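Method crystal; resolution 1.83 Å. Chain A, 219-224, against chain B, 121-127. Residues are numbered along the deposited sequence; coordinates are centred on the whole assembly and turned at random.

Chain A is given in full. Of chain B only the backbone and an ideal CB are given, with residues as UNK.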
# COMPACT_ATOMS: atom_id res chain seq x y z
N LYS A 219 11.83 17.22 -16.47
CA LYS A 219 11.32 18.58 -16.65
C LYS A 219 10.83 19.24 -15.35
O LYS A 219 10.97 20.45 -15.16
CB LYS A 219 10.24 18.59 -17.73
CG LYS A 219 10.79 18.09 -19.07
CD LYS A 219 9.83 18.27 -20.22
CE LYS A 219 10.59 18.33 -21.54
NZ LYS A 219 11.49 19.52 -21.60
N ILE A 220 10.31 18.42 -14.43
CA ILE A 220 9.89 18.91 -13.12
C ILE A 220 10.55 18.15 -11.95
O ILE A 220 10.40 18.53 -10.79
CB ILE A 220 8.37 18.85 -12.97
CG1 ILE A 220 7.85 17.46 -13.35
CG2 ILE A 220 7.72 19.90 -13.84
CD1 ILE A 220 6.51 17.09 -12.71
N TYR A 221 11.29 17.08 -12.26
CA TYR A 221 11.98 16.33 -11.22
C TYR A 221 13.45 16.04 -11.56
O TYR A 221 13.85 14.87 -11.66
CB TYR A 221 11.21 15.04 -10.90
CG TYR A 221 11.51 14.48 -9.53
CD1 TYR A 221 11.30 15.24 -8.39
CD2 TYR A 221 12.00 13.18 -9.38
CE1 TYR A 221 11.58 14.73 -7.12
CE2 TYR A 221 12.28 12.66 -8.12
CZ TYR A 221 12.07 13.44 -6.99
OH TYR A 221 12.34 12.92 -5.74
N ASN A 222 14.25 17.10 -11.71
CA ASN A 222 15.69 16.96 -11.98
C ASN A 222 16.50 17.01 -10.69
O ASN A 222 16.65 18.06 -10.07
CB ASN A 222 16.16 18.05 -12.96
CG ASN A 222 17.49 17.71 -13.65
OD1 ASN A 222 17.52 17.39 -14.85
ND2 ASN A 222 18.59 17.80 -12.91
N LEU A 223 17.04 15.85 -10.30
CA LEU A 223 17.78 15.73 -9.05
C LEU A 223 19.28 15.71 -9.31
O LEU A 223 19.73 15.63 -10.45
CB LEU A 223 17.37 14.46 -8.31
CG LEU A 223 16.08 14.44 -7.50
CD1 LEU A 223 14.90 14.80 -8.36
CD2 LEU A 223 15.87 13.08 -6.88
N THR A 224 20.05 15.79 -8.23
CA THR A 224 21.49 15.51 -8.27
C THR A 224 21.78 14.31 -7.37
O THR A 224 20.98 13.97 -6.49
CB THR A 224 22.34 16.72 -7.81
OG1 THR A 224 22.48 16.71 -6.39
CG2 THR A 224 21.72 18.04 -8.27
N UNK B 121 5.95 18.55 -3.70
CA UNK B 121 5.95 17.65 -4.85
C UNK B 121 6.71 18.33 -5.95
O UNK B 121 7.45 17.68 -6.70
CB UNK B 121 4.53 17.29 -5.30
N UNK B 122 6.52 19.65 -6.07
CA UNK B 122 7.18 20.37 -7.14
C UNK B 122 8.66 20.75 -6.89
O UNK B 122 9.30 21.38 -7.74
CB UNK B 122 6.38 21.64 -7.42
N UNK B 123 9.21 20.33 -5.76
CA UNK B 123 10.63 20.58 -5.47
C UNK B 123 11.46 19.35 -5.84
O UNK B 123 11.21 18.26 -5.34
CB UNK B 123 10.83 20.93 -3.99
N UNK B 124 12.45 19.53 -6.74
CA UNK B 124 13.21 18.37 -7.22
C UNK B 124 14.24 17.90 -6.22
O UNK B 124 15.44 18.12 -6.44
CB UNK B 124 13.90 18.70 -8.54
N UNK B 125 13.80 17.27 -5.14
CA UNK B 125 14.72 16.75 -4.14
C UNK B 125 14.35 15.37 -3.63
O UNK B 125 13.23 14.88 -3.83
CB UNK B 125 14.80 17.72 -2.96
N UNK B 126 15.32 14.74 -2.97
CA UNK B 126 15.12 13.43 -2.39
C UNK B 126 14.45 13.58 -1.02
O UNK B 126 15.07 14.07 -0.06
CB UNK B 126 16.45 12.68 -2.27
N UNK B 127 13.18 13.20 -0.94
CA UNK B 127 12.41 13.32 0.30
C UNK B 127 12.10 11.95 0.90
O UNK B 127 11.14 11.79 1.66
CB UNK B 127 11.11 14.08 0.04

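The two stretches run in nearly the same direction, 17° apart end to end, and their backbones, judged by CA atoms, come nearest at position 124, whose CA lies 4.7 Å from the CA of Tyr A221.

Position 121 has helical backbone angles (-61/-39), and its CB finds nothing of chain A within 5.5 Å. Many residues would suit; it is Ala B121, which makes no contact across the stretches.

At position 122 the CB points sideways and finds no atom of chain A within 5.5 Å, so a short side chain would gain little. The apolar side chain of Ile A220 lies within range of a longer one, and a flexible or branched aliphatic residue would fit. The residue is Met B122. With chi1 and chi2 both m, its end comes nearer than its CB, and CE reaches to 4.3 Å from CD1 of Ile A220, a loose apolar contact.

Position 123 turns its CB away from chain A, which therefore sets little constraint; polar residues would do well. OG1 of Thr B123 is hydrogen-bonded just outside the stretch. Its backbone O lies at the edge of the Tyr A221 ring, 4.0 Å from CE1, and accepts a hydrogen bond from N of position 125 at 2.8 Å.

At position 124 the ideal CB is only 3.2 Å from O of Asn A222, a tight fit, and 4.0 Å from CD1 of Leu A223. A compact, largely apolar side chain is favoured, and a phi of -77° admits proline, alongside alanine and others. Pro B124 is found here; chain A covers 69 Å² of it, more than of any other residue in the two stretches. Its CB packs 4.2 Å from CD1 of Leu A223 and sits 3.3 Å from O of Asn A222, while its CA lies 3.8 Å from CD1 of Tyr A221.

At position 125 the CB points away, leaving room for a long polar or charged side chain. Lys B125 is extended beyond chi1, and its side chain makes no contact with the chain A stretch. The specific contact is made by the backbone: OH of Tyr A221 donates a hydrogen bond to O of Lys B125 at 2.9 Å.

Position 126 has its CB sideways, 4.7 Å from CD2 of Leu A223; either a modest apolar residue or a polar one turned outward would be tolerated. Asp B126 makes no polar contact with the chain A stretch; OD1 is hydrogen-bonded to a residue just outside the stretches and OD2 elsewhere in the structure.

At position 127 the CB points sideways and finds nothing of the chain A stretch within 5.5 Å, so the choice is open; Leu B127 makes no contact.

Chain B (121-127) AMTPKDL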
# COMPACT_ATOMS: atom_id res chain seq x y z
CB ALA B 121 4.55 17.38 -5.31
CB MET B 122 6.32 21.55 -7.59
CG MET B 122 4.99 21.07 -8.17
SD MET B 122 5.31 20.07 -9.64
CE MET B 122 4.08 18.79 -9.53
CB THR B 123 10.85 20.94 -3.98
OG1 THR B 123 10.59 19.78 -3.17
CG2 THR B 123 9.91 22.06 -3.57
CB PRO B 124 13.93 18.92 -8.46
CG PRO B 124 14.10 20.37 -8.17
CD PRO B 124 12.88 20.79 -7.38
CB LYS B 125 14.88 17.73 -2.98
CG LYS B 125 13.61 18.41 -2.54
CD LYS B 125 13.84 19.11 -1.21
CE LYS B 125 12.55 19.76 -0.69
NZ LYS B 125 12.68 20.21 0.72
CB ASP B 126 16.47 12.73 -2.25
CG ASP B 126 16.34 11.24 -1.98
OD1 ASP B 126 15.21 10.77 -1.73
OD2 ASP B 126 17.38 10.54 -2.01
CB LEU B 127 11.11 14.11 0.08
CG LEU B 127 11.12 15.60 0.42
CD1 LEU B 127 12.49 16.19 0.16
CD2 LEU B 127 10.09 16.38 -0.34
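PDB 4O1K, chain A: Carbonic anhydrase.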